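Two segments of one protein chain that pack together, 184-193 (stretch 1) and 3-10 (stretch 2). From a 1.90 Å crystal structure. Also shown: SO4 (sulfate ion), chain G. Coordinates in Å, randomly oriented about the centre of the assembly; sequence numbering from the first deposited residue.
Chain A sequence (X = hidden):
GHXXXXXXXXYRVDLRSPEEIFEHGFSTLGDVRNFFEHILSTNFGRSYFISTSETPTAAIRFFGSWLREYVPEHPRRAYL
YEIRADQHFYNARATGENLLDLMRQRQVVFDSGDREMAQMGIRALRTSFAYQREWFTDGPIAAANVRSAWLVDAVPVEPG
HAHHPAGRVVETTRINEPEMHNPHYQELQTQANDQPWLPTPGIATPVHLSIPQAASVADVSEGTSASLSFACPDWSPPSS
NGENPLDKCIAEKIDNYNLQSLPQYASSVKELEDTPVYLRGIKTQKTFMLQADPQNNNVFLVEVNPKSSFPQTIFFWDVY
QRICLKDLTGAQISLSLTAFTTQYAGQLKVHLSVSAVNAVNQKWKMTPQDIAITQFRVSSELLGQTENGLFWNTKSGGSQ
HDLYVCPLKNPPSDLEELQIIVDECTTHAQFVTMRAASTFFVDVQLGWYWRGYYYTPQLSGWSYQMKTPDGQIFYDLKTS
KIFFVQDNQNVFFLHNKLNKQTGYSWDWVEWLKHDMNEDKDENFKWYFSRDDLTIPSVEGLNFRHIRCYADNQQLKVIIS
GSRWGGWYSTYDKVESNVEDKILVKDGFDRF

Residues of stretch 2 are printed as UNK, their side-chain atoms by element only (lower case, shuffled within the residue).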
ATOM      1  N   HIS A 184     -27.168  13.325  11.398  1.00 20.57           N
ATOM      2  CA  HIS A 184     -26.414  14.552  11.636  1.00 19.09           C
ATOM      3  C   HIS A 184     -25.320  14.806  10.597  1.00 19.09           C
ATOM      4  O   HIS A 184     -24.599  15.800  10.683  1.00 18.63           O
ATOM      5  CB  HIS A 184     -25.779  14.529  13.026  1.00 20.28           C
ATOM      6  CG  HIS A 184     -26.765  14.349  14.140  1.00 30.97           C
ATOM      7  ND1 HIS A 184     -27.721  15.293  14.449  1.00 31.06           N
ATOM      8  CD2 HIS A 184     -26.932  13.339  15.030  1.00 27.51           C
ATOM      9  CE1 HIS A 184     -28.442  14.869  15.473  1.00 37.73           C
ATOM     10  NE2 HIS A 184     -27.983  13.687  15.846  1.00 36.19           N
ATOM     11  N   TYR A 185     -25.169  13.904   9.635  1.00 18.32           N
ATOM     12  CA  TYR A 185     -24.152  14.095   8.603  1.00 14.70           C
ATOM     13  C   TYR A 185     -24.456  15.336   7.770  1.00 18.32           C
ATOM     14  O   TYR A 185     -25.603  15.589   7.407  1.00 17.25           O
ATOM     15  CB  TYR A 185     -24.053  12.875   7.673  1.00 14.87           C
ATOM     16  CG  TYR A 185     -23.120  13.103   6.496  1.00 16.54           C
ATOM     17  CD1 TYR A 185     -21.736  13.141   6.679  1.00 12.99           C
ATOM     18  CD2 TYR A 185     -23.617  13.276   5.204  1.00 18.15           C
ATOM     19  CE1 TYR A 185     -20.882  13.350   5.611  1.00 11.51           C
ATOM     20  CE2 TYR A 185     -22.766  13.490   4.123  1.00 16.14           C
ATOM     21  CZ  TYR A 185     -21.390  13.525   4.344  1.00 16.30           C
ATOM     22  OH  TYR A 185     -20.526  13.740   3.294  1.00 13.51           O
ATOM     23  N   GLN A 186     -23.424  16.108   7.463  1.00 13.51           N
ATOM     24  CA  GLN A 186     -23.570  17.228   6.542  1.00 15.08           C
ATOM     25  C   GLN A 186     -22.760  16.985   5.275  1.00 18.12           C
ATOM     26  O   GLN A 186     -21.560  16.703   5.354  1.00 12.32           O
ATOM     27  CB  GLN A 186     -23.119  18.527   7.233  1.00 16.41           C
ATOM     28  CG  GLN A 186     -23.944  18.863   8.478  1.00 17.03           C
ATOM     29  CD  GLN A 186     -23.445  20.103   9.198  1.00 27.38           C
ATOM     30  OE1 GLN A 186     -22.818  20.969   8.590  1.00 25.78           O
ATOM     31  NE2 GLN A 186     -23.721  20.195  10.499  1.00 25.01           N
ATOM     32  N   GLU A 187     -23.400  17.084   4.106  1.00 15.15           N
ATOM     33  CA  GLU A 187     -22.678  16.914   2.840  1.00 14.99           C
ATOM     34  C   GLU A 187     -22.052  18.246   2.454  1.00 19.65           C
ATOM     35  O   GLU A 187     -22.732  19.140   1.946  1.00 19.06           O
ATOM     36  CB  GLU A 187     -23.601  16.427   1.714  1.00 16.65           C
ATOM     37  CG  GLU A 187     -22.872  16.195   0.386  1.00 15.18           C
ATOM     38  CD  GLU A 187     -21.572  15.422   0.588  1.00 19.15           C
ATOM     39  OE1 GLU A 187     -21.645  14.205   0.887  1.00 17.77           O
ATOM     40  OE2 GLU A 187     -20.482  16.037   0.474  1.00 17.48           O
ATOM     41  N   LEU A 188     -20.764  18.406   2.725  1.00 14.04           N
ATOM     42  CA  LEU A 188     -20.136  19.697   2.475  1.00 16.92           C
ATOM     43  C   LEU A 188     -19.221  19.735   1.249  1.00 17.34           C
ATOM     44  O   LEU A 188     -18.600  20.755   0.985  1.00 16.17           O
ATOM     45  CB  LEU A 188     -19.381  20.160   3.715  1.00 16.02           C
ATOM     46  CG  LEU A 188     -20.283  20.377   4.929  1.00 16.46           C
ATOM     47  CD1 LEU A 188     -19.439  20.800   6.142  1.00 19.26           C
ATOM     48  CD2 LEU A 188     -21.386  21.417   4.619  1.00 19.25           C
ATOM     49  N   GLN A 189     -19.139  18.629   0.515  1.00 16.70           N
ATOM     50  CA  GLN A 189     -18.278  18.538  -0.666  1.00 16.06           C
ATOM     51  C   GLN A 189     -16.862  19.063  -0.410  1.00 19.51           C
ATOM     52  O   GLN A 189     -16.375  19.981  -1.085  1.00 15.68           O
ATOM     53  CB  GLN A 189     -18.913  19.207  -1.892  1.00 16.93           C
ATOM     54  CG  GLN A 189     -20.282  18.641  -2.230  1.00 16.88           C
ATOM     55  CD  GLN A 189     -20.917  19.303  -3.457  1.00 23.11           C
ATOM     56  OE1 GLN A 189     -20.740  20.498  -3.702  1.00 18.82           O
ATOM     57  NE2 GLN A 189     -21.658  18.521  -4.225  1.00 18.19           N
ATOM     58  N   THR A 190     -16.211  18.457   0.574  1.00 13.17           N
ATOM     59  CA  THR A 190     -14.833  18.793   0.931  1.00 14.55           C
ATOM     60  C   THR A 190     -13.898  17.698   0.428  1.00 15.30           C
ATOM     61  O   THR A 190     -14.346  16.710  -0.151  1.00 14.82           O
ATOM     62  CB  THR A 190     -14.687  18.917   2.463  1.00 14.81           C
ATOM     63  OG1 THR A 190     -15.174  17.724   3.090  1.00 13.66           O
ATOM     64  CG2 THR A 190     -15.482  20.097   2.990  1.00 15.94           C
ATOM     65  N   GLN A 191     -12.597  17.865   0.654  1.00 13.46           N
ATOM     66  CA  GLN A 191     -11.638  16.817   0.342  1.00 14.17           C
ATOM     67  C   GLN A 191     -10.509  16.849   1.372  1.00 11.75           C
ATOM     68  O   GLN A 191     -10.291  17.869   2.014  1.00 11.28           O
ATOM     69  CB  GLN A 191     -11.052  17.031  -1.048  1.00 19.06           C
ATOM     70  CG  GLN A 191     -10.232  18.310  -1.143  1.00 21.89           C
ATOM     71  CD  GLN A 191      -9.430  18.406  -2.428  1.00 35.49           C
ATOM     72  OE1 GLN A 191     -10.093  18.180  -3.556  1.00 35.10           O
ATOM     73  NE2 GLN A 191      -8.219  18.674  -2.407  1.00 39.75           N
ATOM     74  N   ALA A 192      -9.805  15.734   1.532  1.00 14.07           N
ATOM     75  CA  ALA A 192      -8.681  15.685   2.461  1.00 10.35           C
ATOM     76  C   ALA A 192      -7.630  16.702   2.025  1.00 13.88           C
ATOM     77  O   ALA A 192      -7.556  17.053   0.855  1.00 13.23           O
ATOM     78  CB  ALA A 192      -8.084  14.287   2.510  1.00  8.51           C
ATOM     79  N   ASN A 193      -6.820  17.172   2.968  1.00 10.90           N
ATOM     80  CA  ASN A 193      -5.734  18.079   2.623  1.00  9.36           C
ATOM     81  C   ASN A 193      -4.727  17.394   1.681  1.00 13.06           C
ATOM     82  O   ASN A 193      -4.276  16.283   1.963  1.00 11.30           O
ATOM     83  CB  ASN A 193      -5.017  18.542   3.897  1.00 12.21           C
ATOM     84  CG  ASN A 193      -4.309  19.870   3.696  1.00 14.26           C
ATOM     85  OD1 ASN A 193      -3.611  20.055   2.702  1.00 13.06           O
ATOM     86  ND2 ASN A 193      -4.537  20.816   4.604  1.00 13.48           N
ATOM     87  N   UNK A   3      -7.785  17.977  -7.228  1.00 44.50           N
ATOM     88  CA  UNK A   3      -9.215  18.155  -6.969  1.00 39.99           C
ATOM     89  C   UNK A   3     -10.135  17.300  -7.870  1.00 41.06           C
ATOM     90  O   UNK A   3     -11.274  17.019  -7.494  1.00 39.03           O
ATOM     91  c   UNK A   3      -9.592  19.635  -7.027  1.00 41.12           C
ATOM     92  s   UNK A   3     -11.045  21.793  -6.084  1.00 78.61           S
ATOM     93  c   UNK A   3      -9.482  22.317  -5.367  1.00 53.10           C
ATOM     94  c   UNK A   3     -10.784  20.004  -6.161  1.00 48.38           C
ATOM     95  N   UNK A   4      -9.646  16.872  -9.054  1.00 36.81           N
ATOM     96  CA  UNK A   4     -10.438  15.927  -9.857  1.00 34.42           C
ATOM     97  C   UNK A   4     -10.460  14.531  -9.224  1.00 35.54           C
ATOM     98  O   UNK A   4     -11.325  13.706  -9.545  1.00 31.47           O
ATOM     99  c   UNK A   4      -8.772  17.045 -11.197  1.00 38.92           C
ATOM    100  c   UNK A   4      -9.677  15.862 -11.191  1.00 35.62           C
ATOM    101  c   UNK A   4      -8.440  17.326  -9.770  1.00 37.26           C
ATOM    102  N   UNK A   5      -9.508  14.286  -8.324  1.00 33.26           N
ATOM    103  CA  UNK A   5      -9.280  12.966  -7.742  1.00 33.27           C
ATOM    104  C   UNK A   5      -8.996  13.090  -6.253  1.00 31.07           C
ATOM    105  O   UNK A   5      -7.957  12.643  -5.774  1.00 32.22           O
ATOM    106  c   UNK A   5      -8.073  12.304  -8.421  1.00 32.17           C
ATOM    107  o   UNK A   5      -6.960  14.435  -8.578  1.00 39.44           O
ATOM    108  c   UNK A   5      -6.843  13.214  -8.419  1.00 43.46           C
ATOM    109  n   UNK A   5      -5.660  12.623  -8.230  1.00 48.94           N
ATOM    110  N   UNK A   6      -9.920  13.701  -5.514  1.00 31.50           N
ATOM    111  CA  UNK A   6      -9.642  13.983  -4.107  1.00 25.65           C
ATOM    112  C   UNK A   6      -9.787  12.709  -3.284  1.00 23.27           C
ATOM    113  O   UNK A   6     -10.312  11.707  -3.770  1.00 22.75           O
ATOM    114  c   UNK A   6     -10.769  14.948  -3.744  1.00 27.95           C
ATOM    115  c   UNK A   6     -11.312  14.019  -5.883  1.00 25.51           C
ATOM    116  c   UNK A   6     -11.929  14.428  -4.557  1.00 28.99           C
ATOM    117  N   UNK A   7      -9.312  12.737  -2.049  1.00 18.24           N
ATOM    118  CA  UNK A   7      -9.697  11.714  -1.097  1.00 11.74           C
ATOM    119  C   UNK A   7     -10.933  12.245  -0.378  1.00 15.36           C
ATOM    120  O   UNK A   7     -10.859  13.189   0.409  1.00 12.50           O
ATOM    121  c   UNK A   7      -8.540  11.389  -0.131  1.00 15.11           C
ATOM    122  c   UNK A   7      -7.444  10.615  -0.877  1.00 19.01           C
ATOM    123  c   UNK A   7      -9.033  10.598   1.034  1.00 11.11           C
ATOM    124  N   UNK A   8     -12.084  11.659  -0.682  1.00 10.64           N
ATOM    125  CA  UNK A   8     -13.345  12.207  -0.210  1.00 15.10           C
ATOM    126  C   UNK A   8     -13.787  11.539   1.092  1.00 12.63           C
ATOM    127  O   UNK A   8     -14.225  12.206   2.029  1.00 12.28           O
ATOM    128  c   UNK A   8     -16.729  12.613  -2.130  1.00 17.37           C
ATOM    129  c   UNK A   8     -18.927  12.960  -1.051  1.00 16.57           C
ATOM    130  n   UNK A   8     -20.178  12.554  -0.872  1.00 16.43           N
ATOM    131  c   UNK A   8     -14.416  12.061  -1.308  1.00 16.95           C
ATOM    132  n   UNK A   8     -18.491  14.055  -0.429  1.00 15.70           N
ATOM    133  c   UNK A   8     -15.817  12.468  -0.892  1.00 20.58           C
ATOM    134  n   UNK A   8     -18.123  12.267  -1.848  1.00 18.71           N
ATOM    135  N   UNK A   9     -13.674  10.219   1.145  1.00 13.54           N
ATOM    136  CA  UNK A   9     -14.017   9.487   2.364  1.00 13.19           C
ATOM    137  C   UNK A   9     -12.833   8.693   2.889  1.00 11.87           C
ATOM    138  O   UNK A   9     -12.020   8.156   2.113  1.00 12.59           O
ATOM    139  c   UNK A   9     -18.953  10.597   1.624  1.00 15.51           C
ATOM    140  c   UNK A   9     -16.519   9.257   1.938  1.00 13.83           C
ATOM    141  c   UNK A   9     -18.374   9.954   0.547  1.00 16.12           C
ATOM    142  c   UNK A   9     -15.206   8.541   2.115  1.00 15.95           C
ATOM    143  c   UNK A   9     -17.109   9.904   3.005  1.00 12.11           C
ATOM    144  c   UNK A   9     -17.162   9.279   0.699  1.00 15.74           C
ATOM    145  c   UNK A   9     -18.317  10.582   2.863  1.00 15.03           C
ATOM    146  N   UNK A  10     -12.737   8.632   4.207  1.00 12.13           N
ATOM    147  CA  UNK A  10     -11.805   7.741   4.878  1.00 10.26           C
ATOM    148  C   UNK A  10     -12.630   6.863   5.826  1.00 11.21           C
ATOM    149  O   UNK A  10     -13.833   7.076   5.965  1.00 13.54           O
ATOM    150  c   UNK A  10     -11.258   9.502   6.641  1.00 10.30           C
ATOM    151  c   UNK A  10     -10.689   8.508   5.633  1.00 11.80           C
ATOM    152  c   UNK A  10      -9.759   9.221   4.644  1.00 10.02           C
TER
HETATM  153  S   SO4 G 601     -20.350   9.370  -3.020  0.96 17.37           S
HETATM  154  O1  SO4 G 601     -21.285  10.294  -2.383  0.96 15.69           O
HETATM  155  O2  SO4 G 601     -20.713   9.134  -4.429  0.96 15.75           O
HETATM  156  O3  SO4 G 601     -19.016   9.959  -2.978  0.96 20.84           O
HETATM  157  O4  SO4 G 601     -20.376   8.083  -2.299  0.96 19.20           O
HETATM  158  O   HOH W   1      -7.714  15.153  -1.405  1.00 18.00           O

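Position 3 carries four side-chain atoms in an unbranched line: two carbons, a sulfur and a last carbon. One of the carbons comes near the end of Q191. Such a thioether chain is methionine, M3. Its CG lies 3.3 Å from OE1 of Q191, and the long, flexible chain covers part of that glutamine.

At position 4 three carbons close a ring onto the backbone nitrogen and touch nothing on stretch 1, the CA-to-CB bond pointing away. This is proline; the ring of P4 restricts phi in the turn.

Position 5 has two carbons, the second carrying one oxygen and one nitrogen, with no contact to stretch 1. This short amide is asparagine, and the polar group of N5 suits an exposed turn.

Position 6 is again a three-carbon ring closed onto the backbone nitrogen. Its CA-to-CB bond points toward stretch 1, and its CB comes 3.3 Å from Q191 OE1. This is proline, P6, whose compact ring lies against the end of the Q191 side chain.

Position 7 has one carbon bearing two more; its CB lies near A192 CB and its O near A192 N. This branched apolar side chain is valine. CB of V7 lies 3.9 Å from CB of A192, an apolar contact beside the backbone hydrogen bond, in which A192 N donates to V7 O at 3.0 Å. Water 1 accepts from V7 N and donates to A192 O, each at 3.0 Å.

Position 8 shows three carbons, a nitrogen, then a carbon carrying two further nitrogens, and its tip reaches the E187 carboxylate. Only arginine has this guanidinium group. The CA-to-CB bond of R8 points away, but the extended chain brings its end nearer: R8 NH2 donates to E187 OE1 at 2.8 Å and R8 NH1 to E187 OE2 at 3.0 Å, a two-pronged salt bridge. R8 NE donates to sulfate O3 at 2.7 Å and R8 NH2 to sulfate O1 at 2.9 Å; the sulfate is probably from the crystallisation liquor.

Position 9 has one carbon followed by a six-carbon ring without a hydroxyl, near Y185 OH: phenylalanine. CE1 of F9 lies 3.9 Å from Y185 OH, the flat apolar ring making van der Waals contact there, and sulfate O3 sits at the ring edge.

Position 10, one carbon carrying two, does not touch stretch 1. It is valine; V10 is buried, and its branched side chain suits the strand.

The contact thus has two anchors. A192 and V7 join the backbones directly and through water, while E187 grips R8. Within stretch 1, E187 OE1 accepts from Y185 OH at 2.7 Å and E187 OE2 from Q189 N at 2.9 Å, steadying the carboxylate.

Stretch 2, residues 3-10: MPNPVRFV
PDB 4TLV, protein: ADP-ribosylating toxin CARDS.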